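PDB 3KN3: putative periplasmic protein from Wolinella succinogenes, which probably serves as the solute-binding component of an ABC-type tungstate transporter, with a periplasmic binding protein fold and a site that can also hold glutathione. Local coordinates for residues A[27-32]-A[223-227]; A[65-69]-A[203-207]. One frame throughout, in Å; residues are numbered along the deposited sequence.

Contact 1: residues A[27-32]-A[223-227]; sequences AYKKDT and QFIDW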
loop_
_atom_site.group_PDB
_atom_site.type_symbol
_atom_site.label_atom_id
_atom_site.label_comp_id
_atom_site.label_asym_id
_atom_site.label_seq_id
_atom_site.Cartn_x
_atom_site.Cartn_y
_atom_site.Cartn_z
ATOM N N ALA A 27 8.918 -12.906 -13.706
ATOM C CA ALA A 27 7.742 -13.450 -14.378
ATOM C C ALA A 27 7.498 -12.771 -15.729
ATOM O O ALA A 27 7.089 -13.421 -16.689
ATOM C CB ALA A 27 6.518 -13.334 -13.495
ATOM N N TYR A 28 7.754 -11.468 -15.801
ATOM C CA TYR A 28 7.536 -10.723 -17.037
ATOM C C TYR A 28 8.586 -11.104 -18.087
ATOM O O TYR A 28 8.272 -11.281 -19.268
ATOM C CB TYR A 28 7.547 -9.212 -16.769
ATOM C CG TYR A 28 7.126 -8.367 -17.956
ATOM C CD1 TYR A 28 5.892 -8.569 -18.570
ATOM C CD2 TYR A 28 7.950 -7.366 -18.458
ATOM C CE1 TYR A 28 5.500 -7.815 -19.655
ATOM C CE2 TYR A 28 7.555 -6.597 -19.544
ATOM C CZ TYR A 28 6.317 -6.834 -20.138
ATOM O OH TYR A 28 5.908 -6.086 -21.218
ATOM N N LYS A 29 9.830 -11.234 -17.637
ATOM C CA LYS A 29 10.926 -11.630 -18.500
ATOM C C LYS A 29 10.632 -12.985 -19.125
ATOM O O LYS A 29 10.900 -13.206 -20.295
ATOM C CB LYS A 29 12.220 -11.705 -17.695
ATOM C CG LYS A 29 13.441 -12.017 -18.541
ATOM C CD LYS A 29 13.573 -11.019 -19.677
ATOM C CE LYS A 29 14.661 -11.438 -20.637
ATOM N NZ LYS A 29 15.974 -11.438 -19.964
ATOM N N LYS A 30 10.066 -13.883 -18.324
ATOM C CA LYS A 30 9.694 -15.218 -18.770
ATOM C C LYS A 30 8.568 -15.218 -19.811
ATOM O O LYS A 30 8.613 -15.975 -20.775
ATOM C CB LYS A 30 9.302 -16.080 -17.566
ATOM C CG LYS A 30 8.438 -17.293 -17.886
ATOM C CD LYS A 30 8.929 -18.521 -17.136
ATOM C CE LYS A 30 10.065 -19.201 -17.904
ATOM N NZ LYS A 30 11.065 -19.873 -17.016
ATOM N N ASP A 31 7.565 -14.368 -19.627
ATOM C CA ASP A 31 6.420 -14.384 -20.531
ATOM C C ASP A 31 6.662 -13.622 -21.810
ATOM O O ASP A 31 5.960 -13.824 -22.800
ATOM C CB ASP A 31 5.179 -13.808 -19.855
ATOM C CG ASP A 31 4.595 -14.742 -18.826
ATOM O OD1 ASP A 31 3.590 -14.368 -18.194
ATOM O OD2 ASP A 31 5.144 -15.847 -18.646
ATOM N N THR A 32 7.681 -12.774 -21.804
ATOM C CA THR A 32 7.677 -11.638 -22.699
ATOM C C THR A 32 9.035 -11.332 -23.317
ATOM O O THR A 32 9.116 -10.699 -24.366
ATOM C CB THR A 32 7.119 -10.430 -21.914
ATOM O OG1 THR A 32 6.071 -9.812 -22.657
ATOM C CG2 THR A 32 8.193 -9.428 -21.580
ATOM N N GLN A 223 2.228 -2.804 -23.180
ATOM C CA GLN A 223 2.391 -4.249 -23.115
ATOM C C GLN A 223 2.494 -4.736 -21.669
ATOM O O GLN A 223 1.832 -5.689 -21.263
ATOM C CB GLN A 223 3.616 -4.682 -23.905
ATOM C CG GLN A 223 3.837 -6.177 -23.923
ATOM C CD GLN A 223 5.161 -6.554 -24.581
ATOM O OE1 GLN A 223 5.384 -6.258 -25.754
ATOM N NE2 GLN A 223 6.050 -7.192 -23.816
ATOM N N PHE A 224 3.323 -4.065 -20.887
ATOM C CA PHE A 224 3.482 -4.426 -19.493
ATOM C C PHE A 224 2.177 -4.280 -18.726
ATOM O O PHE A 224 1.819 -5.129 -17.917
ATOM C CB PHE A 224 4.546 -3.552 -18.859
ATOM C CG PHE A 224 4.742 -3.818 -17.414
ATOM C CD1 PHE A 224 5.217 -5.045 -16.989
ATOM C CD2 PHE A 224 4.462 -2.848 -16.477
ATOM C CE1 PHE A 224 5.411 -5.297 -15.649
ATOM C CE2 PHE A 224 4.656 -3.093 -15.135
ATOM C CZ PHE A 224 5.129 -4.319 -14.720
ATOM N N ILE A 225 1.469 -3.192 -18.983
ATOM C CA ILE A 225 0.203 -2.949 -18.311
ATOM C C ILE A 225 -0.831 -4.010 -18.690
ATOM O O ILE A 225 -1.566 -4.500 -17.838
ATOM C CB ILE A 225 -0.324 -1.521 -18.610
ATOM C CG1 ILE A 225 0.457 -0.483 -17.804
ATOM C CG2 ILE A 225 -1.810 -1.414 -18.333
ATOM C CD1 ILE A 225 0.132 0.937 -18.203
ATOM N N ASP A 226 -0.884 -4.373 -19.964
ATOM C CA ASP A 226 -1.831 -5.393 -20.400
ATOM C C ASP A 226 -1.496 -6.733 -19.736
ATOM O O ASP A 226 -2.379 -7.481 -19.327
ATOM C CB ASP A 226 -1.828 -5.532 -21.924
ATOM C CG ASP A 226 -2.409 -4.312 -22.639
ATOM O OD1 ASP A 226 -3.044 -3.464 -21.978
ATOM O OD2 ASP A 226 -2.234 -4.210 -23.877
ATOM N N TRP A 227 -0.207 -7.024 -19.616
ATOM C CA TRP A 227 0.236 -8.269 -18.991
ATOM C C TRP A 227 -0.272 -8.346 -17.547
ATOM O O TRP A 227 -0.882 -9.333 -17.139
ATOM C CB TRP A 227 1.759 -8.345 -19.063
ATOM C CG TRP A 227 2.390 -9.496 -18.363
ATOM C CD1 TRP A 227 2.451 -10.781 -18.802
ATOM C CD2 TRP A 227 3.090 -9.463 -17.117
ATOM N NE1 TRP A 227 3.118 -11.559 -17.897
ATOM C CE2 TRP A 227 3.528 -10.772 -16.852
ATOM C CE3 TRP A 227 3.381 -8.454 -16.193
ATOM C CZ2 TRP A 227 4.252 -11.105 -15.697
ATOM C CZ3 TRP A 227 4.093 -8.788 -15.043
ATOM C CH2 TRP A 227 4.518 -10.101 -14.809
#
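Tyr28 leaves helix 20-32 and pushes between Phe224 and Trp227 of helix 218-229, which runs across it at nearly a right angle. With CG anti to the backbone N (chi1 -171°), the chain starts over the indole: Tyr28 CB sits above the face of the six-membered ring of Trp227, 3.9 Å from its centroid, a CH-pi contact. One atom further out, Tyr28 CD1 comes down on Trp227 CD2 at 3.3 Å, toward the rim of that face, while CE1 faces Trp227 CG and CB. Across the ring, CD2 and CE2 meet Phe224, whose edge carries CD1 over the centre of the tyrosine face; the two planes stand at 77°, an edge-to-face pair. Thr32 CG2 covers the opposite face. At the tip, Tyr28 OH takes a weak, bent bond from Gln223 NE2 at 2.8 Å.

At the indole edge, Ala27 CB lies 3.9 Å from Trp227 CZ2. Trp227 NE1 points almost straight at Asp31 OD1 (2.9 Å, 178°), and Lys232 forms a salt bridge with the same oxygen; the place of OD1 is less sure, so both bonds are read with caution. The chemistry is thus mainly aromatic: three rings fill the crossing of the helices, the phenol gets a weak polar tie, and the indole N-H a straight one whose acceptor is less surely placed.

Contact 2: residues A[65-69]-A[203-207]; sequences VELEY and YSIMA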
loop_
_atom_site.group_PDB
_atom_site.type_symbol
_atom_site.label_atom_id
_atom_site.label_comp_id
_atom_site.label_asym_id
_atom_site.label_seq_id
_atom_site.Cartn_x
_atom_site.Cartn_y
_atom_site.Cartn_z
ATOM N N VAL A 65 -2.036 12.090 -5.363
ATOM C CA VAL A 65 -1.243 12.675 -6.434
ATOM C C VAL A 65 -1.308 11.893 -7.734
ATOM O O VAL A 65 -1.184 12.482 -8.803
ATOM C CB VAL A 65 0.235 12.872 -6.027
ATOM C CG1 VAL A 65 0.391 14.139 -5.196
ATOM C CG2 VAL A 65 0.747 11.659 -5.286
ATOM N N GLU A 66 -1.495 10.576 -7.651
ATOM C CA GLU A 66 -1.673 9.775 -8.857
ATOM C C GLU A 66 -2.773 10.393 -9.705
ATOM O O GLU A 66 -2.637 10.553 -10.921
ATOM C CB GLU A 66 -2.044 8.335 -8.511
ATOM C CG GLU A 66 -0.966 7.565 -7.778
ATOM C CD GLU A 66 -1.441 6.189 -7.378
ATOM O OE1 GLU A 66 -2.457 5.749 -7.958
ATOM O OE2 GLU A 66 -0.818 5.555 -6.492
ATOM N N LEU A 67 -3.865 10.768 -9.044
ATOM C CA LEU A 67 -5.009 11.351 -9.738
ATOM C C LEU A 67 -4.696 12.740 -10.318
ATOM O O LEU A 67 -5.069 13.042 -11.446
ATOM C CB LEU A 67 -6.234 11.373 -8.822
ATOM C CG LEU A 67 -6.609 9.999 -8.248
ATOM C CD1 LEU A 67 -8.113 9.902 -8.015
ATOM C CD2 LEU A 67 -6.145 8.847 -9.144
ATOM N N GLU A 68 -4.003 13.565 -9.542
ATOM C CA GLU A 68 -3.458 14.828 -10.032
ATOM C C GLU A 68 -2.685 14.596 -11.309
ATOM O O GLU A 68 -2.866 15.292 -12.310
ATOM C CB GLU A 68 -2.463 15.378 -9.019
ATOM C CG GLU A 68 -3.035 15.639 -7.673
ATOM C CD GLU A 68 -3.338 17.092 -7.499
ATOM O OE1 GLU A 68 -3.970 17.444 -6.480
ATOM O OE2 GLU A 68 -2.938 17.877 -8.390
ATOM N N TYR A 69 -1.787 13.618 -11.227
ATOM C CA TYR A 69 -0.874 13.269 -12.294
ATOM C C TYR A 69 -1.623 13.019 -13.596
ATOM O O TYR A 69 -1.320 13.635 -14.615
ATOM C CB TYR A 69 -0.105 12.016 -11.892
ATOM C CG TYR A 69 1.215 11.806 -12.592
ATOM C CD1 TYR A 69 2.266 12.691 -12.404
ATOM C CD2 TYR A 69 1.424 10.695 -13.408
ATOM C CE1 TYR A 69 3.479 12.495 -13.014
ATOM C CE2 TYR A 69 2.625 10.489 -14.025
ATOM C CZ TYR A 69 3.658 11.394 -13.828
ATOM O OH TYR A 69 4.875 11.201 -14.434
ATOM N N TYR A 203 -0.885 -0.443 -5.405
ATOM C CA TYR A 203 0.171 0.322 -6.039
ATOM C C TYR A 203 -0.204 0.547 -7.515
ATOM O O TYR A 203 -0.627 -0.374 -8.207
ATOM C CB TYR A 203 1.497 -0.419 -5.908
ATOM C CG TYR A 203 1.896 -0.752 -4.476
ATOM C CD1 TYR A 203 2.825 0.029 -3.784
ATOM C CD2 TYR A 203 1.351 -1.851 -3.822
ATOM C CE1 TYR A 203 3.195 -0.283 -2.493
ATOM C CE2 TYR A 203 1.703 -2.162 -2.531
ATOM C CZ TYR A 203 2.623 -1.379 -1.869
ATOM O OH TYR A 203 2.962 -1.699 -0.579
ATOM N N SER A 204 -0.057 1.777 -7.990
ATOM C CA SER A 204 -0.520 2.135 -9.320
ATOM C C SER A 204 0.597 2.238 -10.338
ATOM O O SER A 204 1.612 2.881 -10.081
ATOM C CB SER A 204 -1.247 3.472 -9.275
ATOM O OG SER A 204 -2.401 3.381 -8.474
ATOM N N ILE A 205 0.393 1.606 -11.493
ATOM C CA ILE A 205 1.273 1.762 -12.637
ATOM C C ILE A 205 0.603 2.742 -13.560
ATOM O O ILE A 205 -0.589 2.635 -13.809
ATOM C CB ILE A 205 1.448 0.450 -13.408
ATOM C CG1 ILE A 205 1.954 -0.644 -12.484
ATOM C CG2 ILE A 205 2.442 0.615 -14.558
ATOM C CD1 ILE A 205 1.940 -1.994 -13.125
HETATM N N MSE A 206 1.358 3.716 -14.046
HETATM C CA MSE A 206 0.866 4.594 -15.100
HETATM C C MSE A 206 1.910 4.703 -16.195
HETATM O O MSE A 206 3.115 4.714 -15.921
HETATM C CB MSE A 206 0.551 5.989 -14.564
HETATM C CG MSE A 206 -0.594 6.020 -13.571
HETATM SE SE MSE A 206 -0.668 7.714 -12.592
HETATM C CE MSE A 206 -2.367 7.508 -11.678
ATOM N N ALA A 207 1.442 4.788 -17.430
ATOM C CA ALA A 207 2.317 4.982 -18.565
ATOM C C ALA A 207 2.621 6.446 -18.726
ATOM O O ALA A 207 1.796 7.310 -18.449
ATOM C CB ALA A 207 1.693 4.443 -19.834
#
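Ser204 and Met206 of strand 202-208 meet Glu66 and Tyr69 of helix 63-72, which lies almost parallel to the strand. At the start, Tyr203 points away from the helix and stacks its ring on His61; both residues line the site where glutathione has been seen, though none is bound to this chain here. Ser204 comes next and faces Glu66, whose extended chain reaches from the helix to the strand. Ser204 OG donates to Glu66 OE1, but the modelled 2.4 Å is implausibly short and the place of OE1 is doubtful. Arg78 makes a salt bridge to that same carboxylate oxygen, and OE2 accepts the backbone N of Ala62. An alanine in place of Glu66 would probably leave the Arg78 guanidinium without its carboxylate mate, and the serine hydroxyl and Ala62 N without their acceptor.

Ile205 turns to the other side of the sheet. Met206, modelled as selenomethionine, again points at the helix, and with its chain extended beyond CG (chi2 166°) its methyl packs against Glu66: CE is 3.3 Å from Glu66 CB. SE approaches Tyr69 CD2 at 3.7 Å, an oblique Met-aromatic contact, while Tyr69 OH bonds to Leu47 O. Ala207 faces away once more, against Ala221. In this periplasmic binding protein fold the contact packs helix 63-72 on a mixed sheet through strand 202-208, antiparallel to 57-60 and 78-82, with Tyr203 and His61 at the binding site.

The centre of contact 1 is about 22 Å from the centre of the chain, and the contact is only partly buried; the centre of contact 2 is about 13 Å from the centre of the chain, and that contact is buried. No secondary-structure element is shared between them, yet they touch: Phe224 CE2 comes within 3.6 Å of Ile205 CD1, where helix 218-229 packs on the face of strand 202-208 turned away from helix 63-72. The strand is therefore covered by a helix on each side. Contact 1 joins helix to helix through large flat side chains flanked by partly exposed polar residues, whereas contact 2 joins helix to strand and places a carboxylate in the interior, close to the glutathione site.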